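Local coordinates for similarities with probable monooxygenase (Photorhabdus luminescens, PDB 4HB9), which binds flavin-adenine dinucleotide and is probably a flavin-dependent monooxygenase of the aromatic ring hydroxylase type, at residues L40-H46 / W225-I231; S110-E116 / A235-I240; F243-V247 / L285-S289. One frame throughout, in Å; residues are numbered along the deposited sequence.

How the contacts relate
Contacts 1 and 2 lie beside the flavin; contact 3 lies on the mixed sheet beyond them. Contact 1 brings the loop and strand 40-46 against the end of strand 218-228, and contact 2, its centre about 7 Å away, sets the start of helix 111-119 against the turn that follows that strand. Their segments alternate along the chain, backbone bonds link Tyr43 to Arg111 and Val229 to Glu239, and both touch FAD. Contact 3 opens after both have closed, its centre about 13 Å from that of contact 1 and about 21 Å from that of contact 2. Strands 218-228 and 240-251, sheet neighbours, thus join the flavin-contacting part to the part packed on helix 280-287.

Contact 1. Residues L40-H46 / W225-I231; sequences LPGYGIH and WRAPVNI. With FAD (flavin-adenine dinucleotide), chain B.
Trp225 presents one indole face to Tyr43 CB and the backbone of Gly44, and most of the aromatic packing here starts from it. Tyr43 CB lies 3.5 Å from the centroid of its six-membered ring, in a CH-pi contact only 12° off the normal; Gly44 CA sits over the five-membered ring in the same manner. Glycine suits this place because its CA lies close against Trp225 CB and Arg226 O, where there is no room for a side chain. His46 meets Trp225 as an offset edge-to-face pair, the tryptophan edge directed at the imidazole face with planes at 75°, while His46 NE2 is hydrogen-bonded to the carbonyl oxygen of Met224.

Apolar contacts join Leu40 CD1 to Pro228 CB and Leu40 CB to Ile231 CB. Carbonyls add van der Waals packing: Pro228 CG lies 3.4 Å from Pro41 O, and Ala227 is small enough for its CB to fit beside Gly42 O, which also accepts a hydrogen bond from Arg189.

One backbone hydrogen bond joins the segments at their far ends, from Leu40 N to Ile231 O, 2.7 Å and nearly straight.

The flavin completes the site. With CG set between its backbone N and carbonyl carbon (chi1 61°), Tyr43 lays its ring over the dimethylbenzene end, CD2 3.3 Å from FAD C7. His46 N donates to FAD O4 at 2.8 Å, and FAD N3 returns a weak bond to His46 O. These main-chain bonds at the pyrimidine end and the tyrosine ring form part of the isoalloxazine site, consistent with an aromatic-ring-hydroxylase-like fold.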
loop_
_atom_site.group_PDB
_atom_site.type_symbol
_atom_site.label_atom_id
_atom_site.label_comp_id
_atom_site.label_asym_id
_atom_site.label_seq_id
_atom_site.Cartn_x
_atom_site.Cartn_y
_atom_site.Cartn_z
ATOM N N LEU A 40 3.583 -14.004 -6.824
ATOM C CA LEU A 40 3.931 -12.589 -6.878
ATOM C C LEU A 40 2.665 -11.768 -6.670
ATOM O O LEU A 40 1.582 -12.205 -7.042
ATOM C CB LEU A 40 4.549 -12.258 -8.225
ATOM C CG LEU A 40 5.756 -13.084 -8.641
ATOM C CD1 LEU A 40 6.179 -12.643 -10.022
ATOM C CD2 LEU A 40 6.899 -12.992 -7.639
ATOM N N PRO A 41 2.787 -10.571 -6.073
ATOM C CA PRO A 41 1.657 -9.657 -6.126
ATOM C C PRO A 41 1.314 -9.291 -7.585
ATOM O O PRO A 41 2.209 -9.137 -8.417
ATOM C CB PRO A 41 2.171 -8.419 -5.374
ATOM C CG PRO A 41 3.649 -8.478 -5.535
ATOM C CD PRO A 41 3.971 -9.944 -5.448
ATOM N N GLY A 42 0.032 -9.114 -7.870
ATOM C CA GLY A 42 -0.438 -8.870 -9.232
ATOM C C GLY A 42 -0.637 -7.419 -9.601
ATOM O O GLY A 42 -1.131 -7.108 -10.701
ATOM N N TYR A 43 -0.266 -6.517 -8.699
ATOM C CA TYR A 43 -0.602 -5.126 -8.874
ATOM C C TYR A 43 0.576 -4.186 -8.908
ATOM O O TYR A 43 1.708 -4.545 -8.602
ATOM C CB TYR A 43 -1.607 -4.693 -7.807
ATOM C CG TYR A 43 -1.114 -4.822 -6.361
ATOM C CD1 TYR A 43 -1.256 -6.026 -5.665
ATOM C CD2 TYR A 43 -0.532 -3.753 -5.712
ATOM C CE1 TYR A 43 -0.827 -6.157 -4.354
ATOM C CE2 TYR A 43 -0.106 -3.864 -4.394
ATOM C CZ TYR A 43 -0.269 -5.054 -3.719
ATOM O OH TYR A 43 0.155 -5.150 -2.430
ATOM N N GLY A 44 0.263 -2.962 -9.304
ATOM C CA GLY A 44 1.201 -1.874 -9.382
ATOM C C GLY A 44 1.025 -0.848 -8.278
ATOM O O GLY A 44 0.030 -0.808 -7.594
ATOM N N ILE A 45 2.046 -0.049 -8.080
ATOM C CA ILE A 45 2.022 1.029 -7.096
ATOM C C ILE A 45 2.380 2.313 -7.835
ATOM O O ILE A 45 3.269 2.323 -8.672
ATOM C CB ILE A 45 2.995 0.713 -5.960
ATOM C CG1 ILE A 45 2.359 -0.359 -5.075
ATOM C CG2 ILE A 45 3.309 1.954 -5.090
ATOM C CD1 ILE A 45 3.360 -1.131 -4.304
ATOM N N HIS A 46 1.653 3.382 -7.551
ATOM C CA HIS A 46 1.963 4.694 -8.079
ATOM C C HIS A 46 2.661 5.479 -6.998
ATOM O O HIS A 46 2.115 5.638 -5.927
ATOM C CB HIS A 46 0.684 5.399 -8.477
ATOM C CG HIS A 46 -0.007 4.745 -9.625
ATOM N ND1 HIS A 46 -1.236 5.155 -10.087
ATOM C CD2 HIS A 46 0.380 3.722 -10.421
ATOM C CE1 HIS A 46 -1.585 4.398 -11.116
ATOM N NE2 HIS A 46 -0.622 3.520 -11.340
ATOM N N TRP A 225 -1.646 -0.052 -14.312
ATOM C CA TRP A 225 -0.577 -0.604 -13.500
ATOM C C TRP A 225 0.505 -1.205 -14.396
ATOM O O TRP A 225 0.224 -1.746 -15.459
ATOM C CB TRP A 225 -1.075 -1.753 -12.659
ATOM C CG TRP A 225 -1.868 -1.427 -11.431
ATOM C CD1 TRP A 225 -1.849 -0.288 -10.693
ATOM C CD2 TRP A 225 -2.781 -2.323 -10.773
ATOM N NE1 TRP A 225 -2.728 -0.410 -9.624
ATOM C CE2 TRP A 225 -3.307 -1.649 -9.661
ATOM C CE3 TRP A 225 -3.221 -3.618 -11.040
ATOM C CZ2 TRP A 225 -4.246 -2.239 -8.815
ATOM C CZ3 TRP A 225 -4.130 -4.209 -10.177
ATOM C CH2 TRP A 225 -4.624 -3.523 -9.091
ATOM N N ARG A 226 1.725 -1.190 -13.896
ATOM C CA ARG A 226 2.740 -2.110 -14.352
ATOM C C ARG A 226 2.712 -3.312 -13.417
ATOM O O ARG A 226 2.680 -3.159 -12.203
ATOM C CB ARG A 226 4.079 -1.391 -14.425
ATOM C CG ARG A 226 4.057 -0.521 -15.681
ATOM C CD ARG A 226 5.339 0.127 -15.982
ATOM N NE ARG A 226 6.421 -0.799 -16.299
ATOM C CZ ARG A 226 6.708 -1.257 -17.515
ATOM N NH1 ARG A 226 5.925 -0.965 -18.553
ATOM N NH2 ARG A 226 7.772 -2.036 -17.683
ATOM N N ALA A 227 2.630 -4.505 -13.977
ATOM C CA ALA A 227 2.429 -5.704 -13.179
ATOM C C ALA A 227 2.895 -6.947 -13.920
ATOM O O ALA A 227 3.001 -6.934 -15.128
ATOM C CB ALA A 227 0.958 -5.829 -12.808
ATOM N N PRO A 228 3.153 -8.029 -13.199
ATOM C CA PRO A 228 3.586 -9.244 -13.855
ATOM C C PRO A 228 2.465 -9.978 -14.625
ATOM O O PRO A 228 1.337 -10.081 -14.164
ATOM C CB PRO A 228 4.145 -10.087 -12.718
ATOM C CG PRO A 228 3.590 -9.523 -11.463
ATOM C CD PRO A 228 3.098 -8.145 -11.731
ATOM N N VAL A 229 2.809 -10.476 -15.803
ATOM C CA VAL A 229 1.891 -11.244 -16.640
ATOM C C VAL A 229 1.518 -12.527 -15.905
ATOM O O VAL A 229 0.353 -12.857 -15.796
ATOM C CB VAL A 229 2.523 -11.583 -18.002
ATOM C CG1 VAL A 229 1.652 -12.559 -18.803
ATOM C CG2 VAL A 229 2.761 -10.318 -18.785
ATOM N N ASN A 230 2.523 -13.214 -15.362
ATOM C CA ASN A 230 2.321 -14.501 -14.697
ATOM C C ASN A 230 2.782 -14.379 -13.267
ATOM O O ASN A 230 3.967 -14.231 -13.029
ATOM C CB ASN A 230 3.109 -15.596 -15.424
ATOM C CG ASN A 230 2.880 -16.991 -14.838
ATOM O OD1 ASN A 230 2.269 -17.143 -13.780
ATOM N ND2 ASN A 230 3.359 -18.019 -15.547
ATOM N N ILE A 231 1.861 -14.437 -12.313
ATOM C CA ILE A 231 2.236 -14.260 -10.897
ATOM C C ILE A 231 2.892 -15.514 -10.284
ATOM O O ILE A 231 3.291 -15.487 -9.119
ATOM C CB ILE A 231 1.044 -13.808 -10.038
ATOM C CG1 ILE A 231 -0.073 -14.857 -10.021
ATOM C CG2 ILE A 231 0.516 -12.472 -10.552
ATOM C CD1 ILE A 231 -1.186 -14.534 -9.055
HETATM P PA FAD B . 3.329 -4.093 3.876
HETATM O O1A FAD B . 4.043 -3.551 2.666
HETATM O O2A FAD B . 2.049 -4.857 3.851
HETATM O O5B FAD B . 4.391 -4.928 4.735
HETATM C C5B FAD B . 4.040 -5.592 5.935
HETATM C C4B FAD B . 5.089 -6.673 6.109
HETATM O O4B FAD B . 4.989 -7.201 7.443
HETATM C C3B FAD B . 4.931 -7.848 5.124
HETATM O O3B FAD B . 6.182 -8.220 4.544
HETATM C C2B FAD B . 4.370 -8.937 6.017
HETATM O O2B FAD B . 4.664 -10.262 5.615
HETATM C C1B FAD B . 5.052 -8.607 7.352
HETATM N N9A FAD B . 4.403 -9.136 8.554
HETATM C C8A FAD B . 3.082 -9.088 8.873
HETATM N N7A FAD B . 2.860 -9.618 10.111
HETATM C C5A FAD B . 4.066 -10.014 10.571
HETATM C C6A FAD B . 4.527 -10.667 11.812
HETATM N N6A FAD B . 3.588 -10.985 12.733
HETATM N N1A FAD B . 5.842 -10.942 11.942
HETATM C C2A FAD B . 6.734 -10.589 10.989
HETATM N N3A FAD B . 6.393 -9.988 9.831
HETATM C C4A FAD B . 5.079 -9.680 9.576
HETATM N N1 FAD B . -0.154 2.447 -2.264
HETATM C C2 FAD B . 0.242 3.564 -2.916
HETATM O O2 FAD B . 0.830 4.519 -2.299
HETATM N N3 FAD B . 0.029 3.684 -4.239
HETATM C C4 FAD B . -0.613 2.785 -4.992
HETATM O O4 FAD B . -0.777 2.985 -6.225
HETATM C C4X FAD B . -1.110 1.566 -4.348
HETATM N N5 FAD B . -1.762 0.587 -5.039
HETATM C C5X FAD B . -2.205 -0.513 -4.388
HETATM C C6 FAD B . -2.893 -1.508 -5.073
HETATM C C7 FAD B . -3.353 -2.656 -4.424
HETATM C C7M FAD B . -4.102 -3.742 -5.173
HETATM C C8 FAD B . -3.118 -2.816 -2.980
HETATM C C8M FAD B . -3.592 -4.054 -2.250
HETATM C C9 FAD B . -2.430 -1.824 -2.288
HETATM C C9A FAD B . -1.959 -0.676 -2.923
HETATM N N10 FAD B . -1.264 0.329 -2.214
HETATM C C10 FAD B . -0.834 1.464 -2.893
HETATM C "C1'" FAD B . -1.032 0.253 -0.757
HETATM C "C2'" FAD B . 0.340 -0.314 -0.396
HETATM O "O2'" FAD B . 0.590 -1.526 -1.087
HETATM C "C3'" FAD B . 0.388 -0.570 1.109
HETATM O "O3'" FAD B . -0.203 0.542 1.780
HETATM C "C4'" FAD B . 1.828 -0.723 1.579
HETATM O "O4'" FAD B . 2.248 -2.036 1.258
HETATM C "C5'" FAD B . 1.975 -0.515 3.071
HETATM O "O5'" FAD B . 3.343 -0.685 3.381
HETATM P P FAD B . 3.708 -1.378 4.788
HETATM O O1P FAD B . 5.213 -1.497 4.760
HETATM O O2P FAD B . 3.016 -0.626 5.894
HETATM O O3P FAD B . 3.033 -2.833 4.826
#

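Contact 2. Residues S110-E116 / A235-I240; sequences SRTELKE and ASLAEI. With FAD (flavin-adenine dinucleotide), chain B; EDO (1,2-ethanediol), chain L.
Glu113 crosses Ile240 at a slant, and its carboxylate turns back to the start of its own helix. From CB the chain leaves with CG anti to the carbonyl carbon, beside the backbone N (chi1 -71°), and CG passes 4.1 Å from Ile240 CG1. The extended chain beyond it carries CD closer, 3.6 Å from the same CG1. OE1 rests near Ile240 CG2 as well, but its polar partner is Ser110 OG, which donates to it at 2.6 Å through the lone pair turned away from OE2; Ser110 N adds a weak bond. Ile240 thus lies against the carboxylate as well as CG, while Ser110 binds OE1.

Ser110 OG in turn accepts from Glu113 N at 3.0 Å. With serine at the N-cap and glutamate three residues on, each side chain bonding the other's main-chain amide, this is a capping box, and it secures the start of helix 111-119 where strand 106-110 ends. Arg111, the first helical residue, reaches the other way with an extended chain: NH1 donates to FAD O4' at 2.8 Å and NH2 to the phosphate oxygen O1A of FAD, a positive group well matched to the pyrophosphate.

Thr112 divides its two branches. Its CG2 methyl faces Ile240 CD1 and Ala238 CB, whereas OG1 shares a water with the carbonyl of Ala235, the water oxygen 2.7 Å from Thr112 OG1. One turn further along the helix, Glu116 bends at chi2 to lay its carboxylate beside the Ala235 methyl, Glu116 CD 3.5 Å from Ala235 CB; the short alanine side chain lets the 235-237 turn of 3-10 helix approach here.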
loop_
_atom_site.group_PDB
_atom_site.type_symbol
_atom_site.label_atom_id
_atom_site.label_comp_id
_atom_site.label_asym_id
_atom_site.label_seq_id
_atom_site.Cartn_x
_atom_site.Cartn_y
_atom_site.Cartn_z
ATOM N N SER A 110 5.680 -1.922 -10.729
ATOM C CA SER A 110 4.989 -3.076 -10.188
ATOM C C SER A 110 5.385 -3.207 -8.726
ATOM O O SER A 110 6.487 -2.819 -8.340
ATOM C CB SER A 110 5.330 -4.370 -10.939
ATOM O OG SER A 110 6.699 -4.692 -10.792
ATOM N N ARG A 111 4.481 -3.742 -7.918
ATOM C CA ARG A 111 4.844 -4.079 -6.537
ATOM C C ARG A 111 6.012 -5.049 -6.495
ATOM O O ARG A 111 6.939 -4.875 -5.684
ATOM C CB ARG A 111 3.674 -4.628 -5.743
ATOM C CG ARG A 111 4.118 -4.947 -4.319
ATOM C CD ARG A 111 3.002 -5.272 -3.359
ATOM N NE ARG A 111 3.554 -5.504 -2.020
ATOM C CZ ARG A 111 3.407 -4.690 -0.967
ATOM N NH1 ARG A 111 2.704 -3.580 -1.057
ATOM N NH2 ARG A 111 3.995 -4.996 0.186
ATOM N N THR A 112 6.018 -6.044 -7.378
ATOM C CA THR A 112 7.112 -7.034 -7.364
ATOM C C THR A 112 8.484 -6.382 -7.635
ATOM O O THR A 112 9.431 -6.627 -6.903
ATOM C CB THR A 112 6.873 -8.254 -8.276
ATOM O OG1 THR A 112 7.999 -9.143 -8.182
ATOM C CG2 THR A 112 6.703 -7.851 -9.731
ATOM N N GLU A 113 8.586 -5.504 -8.629
ATOM C CA GLU A 113 9.855 -4.822 -8.876
ATOM C C GLU A 113 10.273 -3.916 -7.733
ATOM O O GLU A 113 11.442 -3.855 -7.407
ATOM C CB GLU A 113 9.816 -3.987 -10.164
ATOM C CG GLU A 113 9.785 -4.791 -11.470
ATOM C CD GLU A 113 9.318 -3.902 -12.629
ATOM O OE1 GLU A 113 8.161 -3.405 -12.575
ATOM O OE2 GLU A 113 10.150 -3.583 -13.511
ATOM N N LEU A 114 9.326 -3.164 -7.187
ATOM C CA LEU A 114 9.612 -2.265 -6.103
ATOM C C LEU A 114 10.165 -3.049 -4.919
ATOM O O LEU A 114 11.191 -2.636 -4.326
ATOM C CB LEU A 114 8.387 -1.459 -5.708
ATOM C CG LEU A 114 8.561 -0.454 -4.578
ATOM C CD1 LEU A 114 9.631 0.566 -4.894
ATOM C CD2 LEU A 114 7.241 0.223 -4.296
ATOM N N LYS A 115 9.548 -4.187 -4.605
ATOM C CA LYS A 115 10.052 -5.025 -3.481
ATOM C C LYS A 115 11.459 -5.581 -3.732
ATOM O O LYS A 115 12.300 -5.595 -2.835
ATOM C CB LYS A 115 9.101 -6.166 -3.140
ATOM C CG LYS A 115 7.842 -5.739 -2.387
ATOM C CD LYS A 115 8.093 -4.979 -1.079
ATOM C CE LYS A 115 8.989 -5.715 -0.067
ATOM N NZ LYS A 115 8.510 -7.100 0.185
ATOM N N GLU A 116 11.719 -6.051 -4.945
ATOM C CA GLU A 116 13.057 -6.543 -5.292
ATOM C C GLU A 116 14.110 -5.450 -5.136
ATOM O O GLU A 116 15.206 -5.713 -4.622
ATOM C CB GLU A 116 13.095 -7.127 -6.720
ATOM C CG GLU A 116 12.266 -8.395 -6.874
ATOM C CD GLU A 116 12.631 -9.480 -5.866
ATOM O OE1 GLU A 116 13.699 -10.086 -6.007
ATOM O OE2 GLU A 116 11.832 -9.737 -4.944
ATOM N N ALA A 235 10.315 -13.965 -8.783
ATOM C CA ALA A 235 10.388 -12.510 -8.908
ATOM C C ALA A 235 11.376 -12.024 -9.951
ATOM O O ALA A 235 11.026 -11.192 -10.790
ATOM C CB ALA A 235 10.702 -11.887 -7.555
ATOM N N SER A 236 12.601 -12.540 -9.940
ATOM C CA SER A 236 13.627 -12.044 -10.861
ATOM C C SER A 236 13.285 -12.359 -12.314
ATOM O O SER A 236 13.862 -11.785 -13.221
ATOM C CB SER A 236 15.015 -12.642 -10.523
ATOM O OG SER A 236 15.059 -14.029 -10.855
ATOM N N LEU A 237 12.346 -13.277 -12.520
ATOM C CA LEU A 237 11.879 -13.647 -13.857
ATOM C C LEU A 237 10.519 -13.045 -14.214
ATOM O O LEU A 237 9.944 -13.384 -15.233
ATOM C CB LEU A 237 11.802 -15.170 -13.955
ATOM C CG LEU A 237 13.150 -15.901 -13.830
ATOM C CD1 LEU A 237 12.920 -17.397 -13.949
ATOM C CD2 LEU A 237 14.163 -15.431 -14.875
ATOM N N ALA A 238 9.994 -12.138 -13.400
ATOM C CA ALA A 238 8.663 -11.619 -13.687
ATOM C C ALA A 238 8.697 -10.935 -15.045
ATOM O O ALA A 238 9.656 -10.234 -15.368
ATOM C CB ALA A 238 8.210 -10.640 -12.606
ATOM N N GLU A 239 7.653 -11.153 -15.840
ATOM C CA GLU A 239 7.477 -10.456 -17.101
ATOM C C GLU A 239 6.512 -9.280 -16.900
ATOM O O GLU A 239 5.312 -9.470 -16.708
ATOM C CB GLU A 239 6.922 -11.425 -18.162
ATOM C CG GLU A 239 6.673 -10.792 -19.512
ATOM C CD GLU A 239 5.987 -11.742 -20.488
ATOM O OE1 GLU A 239 5.787 -12.938 -20.157
ATOM O OE2 GLU A 239 5.653 -11.279 -21.598
ATOM N N ILE A 240 7.032 -8.064 -16.961
ATOM C CA ILE A 240 6.225 -6.894 -16.598
ATOM C C ILE A 240 5.549 -6.309 -17.837
ATOM O O ILE A 240 6.198 -6.114 -18.867
ATOM C CB ILE A 240 7.075 -5.825 -15.909
ATOM C CG1 ILE A 240 7.827 -6.437 -14.722
ATOM C CG2 ILE A 240 6.199 -4.642 -15.492
ATOM C CD1 ILE A 240 6.952 -7.015 -13.623
HETATM P PA FAD B . 3.329 -4.093 3.876
HETATM O O1A FAD B . 4.043 -3.551 2.666
HETATM O O2A FAD B . 2.049 -4.857 3.851
HETATM O O5B FAD B . 4.391 -4.928 4.735
HETATM C C5B FAD B . 4.040 -5.592 5.935
HETATM C C4B FAD B . 5.089 -6.673 6.109
HETATM O O4B FAD B . 4.989 -7.201 7.443
HETATM C C3B FAD B . 4.931 -7.848 5.124
HETATM O O3B FAD B . 6.182 -8.220 4.544
HETATM C C2B FAD B . 4.370 -8.937 6.017
HETATM O O2B FAD B . 4.664 -10.262 5.615
HETATM C C1B FAD B . 5.052 -8.607 7.352
HETATM N N9A FAD B . 4.403 -9.136 8.554
HETATM C C8A FAD B . 3.082 -9.088 8.873
HETATM N N7A FAD B . 2.860 -9.618 10.111
HETATM C C5A FAD B . 4.066 -10.014 10.571
HETATM C C6A FAD B . 4.527 -10.667 11.812
HETATM N N6A FAD B . 3.588 -10.985 12.733
HETATM N N1A FAD B . 5.842 -10.942 11.942
HETATM C C2A FAD B . 6.734 -10.589 10.989
HETATM N N3A FAD B . 6.393 -9.988 9.831
HETATM C C4A FAD B . 5.079 -9.680 9.576
HETATM N N1 FAD B . -0.154 2.447 -2.264
HETATM C C2 FAD B . 0.242 3.564 -2.916
HETATM O O2 FAD B . 0.830 4.519 -2.299
HETATM N N3 FAD B . 0.029 3.684 -4.239
HETATM C C4 FAD B . -0.613 2.785 -4.992
HETATM O O4 FAD B . -0.777 2.985 -6.225
HETATM C C4X FAD B . -1.110 1.566 -4.348
HETATM N N5 FAD B . -1.762 0.587 -5.039
HETATM C C5X FAD B . -2.205 -0.513 -4.388
HETATM C C6 FAD B . -2.893 -1.508 -5.073
HETATM C C7 FAD B . -3.353 -2.656 -4.424
HETATM C C7M FAD B . -4.102 -3.742 -5.173
HETATM C C8 FAD B . -3.118 -2.816 -2.980
HETATM C C8M FAD B . -3.592 -4.054 -2.250
HETATM C C9 FAD B . -2.430 -1.824 -2.288
HETATM C C9A FAD B . -1.959 -0.676 -2.923
HETATM N N10 FAD B . -1.264 0.329 -2.214
HETATM C C10 FAD B . -0.834 1.464 -2.893
HETATM C "C1'" FAD B . -1.032 0.253 -0.757
HETATM C "C2'" FAD B . 0.340 -0.314 -0.396
HETATM O "O2'" FAD B . 0.590 -1.526 -1.087
HETATM C "C3'" FAD B . 0.388 -0.570 1.109
HETATM O "O3'" FAD B . -0.203 0.542 1.780
HETATM C "C4'" FAD B . 1.828 -0.723 1.579
HETATM O "O4'" FAD B . 2.248 -2.036 1.258
HETATM C "C5'" FAD B . 1.975 -0.515 3.071
HETATM O "O5'" FAD B . 3.343 -0.685 3.381
HETATM P P FAD B . 3.708 -1.378 4.788
HETATM O O1P FAD B . 5.213 -1.497 4.760
HETATM O O2P FAD B . 3.016 -0.626 5.894
HETATM O O3P FAD B . 3.033 -2.833 4.826
HETATM C C1 EDO L . 8.331 -10.549 1.299
HETATM O O1 EDO L . 9.131 -9.764 2.185
HETATM C C2 EDO L . 7.112 -11.008 2.069
HETATM O O2 EDO L . 6.262 -9.894 2.375
HETATM O O HOH W 1 10.047 -8.696 -9.828
#

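Contact 3. Residues F243-V247 / L285-S289; sequences FIVWV and LVQQS
Residues 243-247 of strand 240-251 pass the last turn of helix 280-287 with the CA atoms of Ile244 and Leu285 8.1 Å apart and those of Trp246 and Val286 at a similar spacing, leaving room for one layer of side chains. Leu285 points into that layer: its CD1 presses on Ile244 CG2 at 3.5 Å, tighter than usual for two carbons, and its CG lies 3.8 Å from Trp246 CD1. Val286 stands over one face of the indole, CG2 15° off the normal of the five-membered ring in a CH-pi contact, with CG1 near CZ2. Branched aliphatics suit the flat ring, which also packs on Val271 of helix 264-274.

Trp246 CG sits between the backbone N and the carbonyl carbon; chi1 of 56° brings the ring out from the strand and chi2 of -93° turns NE1 to the helix end. There NE1 donates to Ser289 OG at 2.6 Å, nearly straight and in the ring plane. The hydroxyl donates in turn to Leu285 O at 2.9 Å. Ser289 OG is therefore both acceptor and donor, in a two-bond chain that satisfies the buried indole N-H and ties the tryptophan to a main-chain carbonyl of the helix's last turn.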
loop_
_atom_site.group_PDB
_atom_site.type_symbol
_atom_site.label_atom_id
_atom_site.label_comp_id
_atom_site.label_asym_id
_atom_site.label_seq_id
_atom_site.Cartn_x
_atom_site.Cartn_y
_atom_site.Cartn_z
ATOM N N PHE A 243 -1.145 -2.984 -17.633
ATOM C CA PHE A 243 -2.477 -3.474 -17.371
ATOM C C PHE A 243 -3.387 -2.280 -17.167
ATOM O O PHE A 243 -2.997 -1.317 -16.481
ATOM C CB PHE A 243 -2.503 -4.333 -16.095
ATOM C CG PHE A 243 -1.968 -5.717 -16.295
ATOM C CD1 PHE A 243 -2.824 -6.791 -16.473
ATOM C CD2 PHE A 243 -0.600 -5.945 -16.310
ATOM C CE1 PHE A 243 -2.341 -8.066 -16.682
ATOM C CE2 PHE A 243 -0.106 -7.220 -16.561
ATOM C CZ PHE A 243 -0.983 -8.282 -16.714
ATOM N N ILE A 244 -4.599 -2.351 -17.724
ATOM C CA ILE A 244 -5.651 -1.441 -17.296
ATOM C C ILE A 244 -6.171 -1.989 -15.973
ATOM O O ILE A 244 -6.381 -3.199 -15.818
ATOM C CB ILE A 244 -6.784 -1.293 -18.339
ATOM C CG1 ILE A 244 -6.207 -0.707 -19.619
ATOM C CG2 ILE A 244 -7.908 -0.416 -17.797
ATOM C CD1 ILE A 244 -7.215 -0.438 -20.720
ATOM N N VAL A 245 -6.327 -1.110 -15.004
ATOM C CA VAL A 245 -6.928 -1.490 -13.760
ATOM C C VAL A 245 -8.265 -0.799 -13.692
ATOM O O VAL A 245 -8.373 0.391 -14.001
ATOM C CB VAL A 245 -6.040 -1.199 -12.515
ATOM C CG1 VAL A 245 -5.431 0.197 -12.501
ATOM C CG2 VAL A 245 -6.831 -1.437 -11.227
ATOM N N TRP A 246 -9.283 -1.543 -13.290
ATOM C CA TRP A 246 -10.603 -0.945 -13.008
ATOM C C TRP A 246 -11.034 -1.230 -11.579
ATOM O O TRP A 246 -10.716 -2.290 -10.996
ATOM C CB TRP A 246 -11.655 -1.405 -14.005
ATOM C CG TRP A 246 -11.830 -2.883 -14.126
ATOM C CD1 TRP A 246 -11.212 -3.705 -15.023
ATOM C CD2 TRP A 246 -12.644 -3.735 -13.305
ATOM N NE1 TRP A 246 -11.596 -4.998 -14.828
ATOM C CE2 TRP A 246 -12.475 -5.058 -13.783
ATOM C CE3 TRP A 246 -13.497 -3.513 -12.228
ATOM C CZ2 TRP A 246 -13.137 -6.134 -13.236
ATOM C CZ3 TRP A 246 -14.137 -4.591 -11.664
ATOM C CH2 TRP A 246 -13.954 -5.891 -12.163
ATOM N N VAL A 247 -11.757 -0.273 -11.007
ATOM C CA VAL A 247 -12.225 -0.410 -9.632
ATOM C C VAL A 247 -13.691 -0.039 -9.573
ATOM O O VAL A 247 -14.044 1.098 -9.857
ATOM C CB VAL A 247 -11.438 0.477 -8.656
ATOM C CG1 VAL A 247 -11.877 0.173 -7.245
ATOM C CG2 VAL A 247 -9.933 0.255 -8.802
ATOM N N LEU A 285 -13.754 -3.975 -21.288
ATOM C CA LEU A 285 -12.693 -3.948 -20.289
ATOM C C LEU A 285 -12.904 -5.037 -19.234
ATOM O O LEU A 285 -12.013 -5.840 -18.946
ATOM C CB LEU A 285 -12.626 -2.553 -19.648
ATOM C CG LEU A 285 -11.599 -2.302 -18.562
ATOM C CD1 LEU A 285 -10.207 -2.661 -19.057
ATOM C CD2 LEU A 285 -11.633 -0.852 -18.141
ATOM N N VAL A 286 -14.089 -5.070 -18.644
ATOM C CA VAL A 286 -14.339 -5.999 -17.559
ATOM C C VAL A 286 -14.327 -7.455 -18.082
ATOM O O VAL A 286 -13.710 -8.336 -17.476
ATOM C CB VAL A 286 -15.645 -5.644 -16.808
ATOM C CG1 VAL A 286 -16.022 -6.713 -15.797
ATOM C CG2 VAL A 286 -15.499 -4.296 -16.134
ATOM N N GLN A 287 -14.937 -7.685 -19.248
ATOM C CA GLN A 287 -14.949 -9.015 -19.878
ATOM C C GLN A 287 -13.539 -9.552 -20.181
ATOM O O GLN A 287 -13.288 -10.749 -20.115
ATOM C CB GLN A 287 -15.808 -8.991 -21.163
ATOM C CG GLN A 287 -17.318 -8.848 -20.923
ATOM C CD GLN A 287 -18.102 -8.348 -22.156
ATOM O OE1 GLN A 287 -17.525 -8.154 -23.217
ATOM N NE2 GLN A 287 -19.428 -8.138 -22.010
ATOM N N GLN A 288 -12.612 -8.660 -20.483
ATOM C CA GLN A 288 -11.257 -9.062 -20.861
ATOM C C GLN A 288 -10.298 -9.063 -19.702
ATOM O O GLN A 288 -9.081 -9.154 -19.901
ATOM C CB GLN A 288 -10.748 -8.136 -21.967
ATOM C CG GLN A 288 -11.566 -8.276 -23.245
ATOM C CD GLN A 288 -11.594 -9.722 -23.701
ATOM O OE1 GLN A 288 -10.564 -10.412 -23.646
ATOM N NE2 GLN A 288 -12.775 -10.219 -24.083
ATOM N N SER A 289 -10.824 -8.970 -18.486
ATOM C CA SER A 289 -9.959 -8.961 -17.322
ATOM C C SER A 289 -9.443 -10.365 -16.963
ATOM O O SER A 289 -9.977 -11.395 -17.365
ATOM C CB SER A 289 -10.655 -8.268 -16.145
ATOM O OG SER A 289 -10.844 -6.897 -16.479
#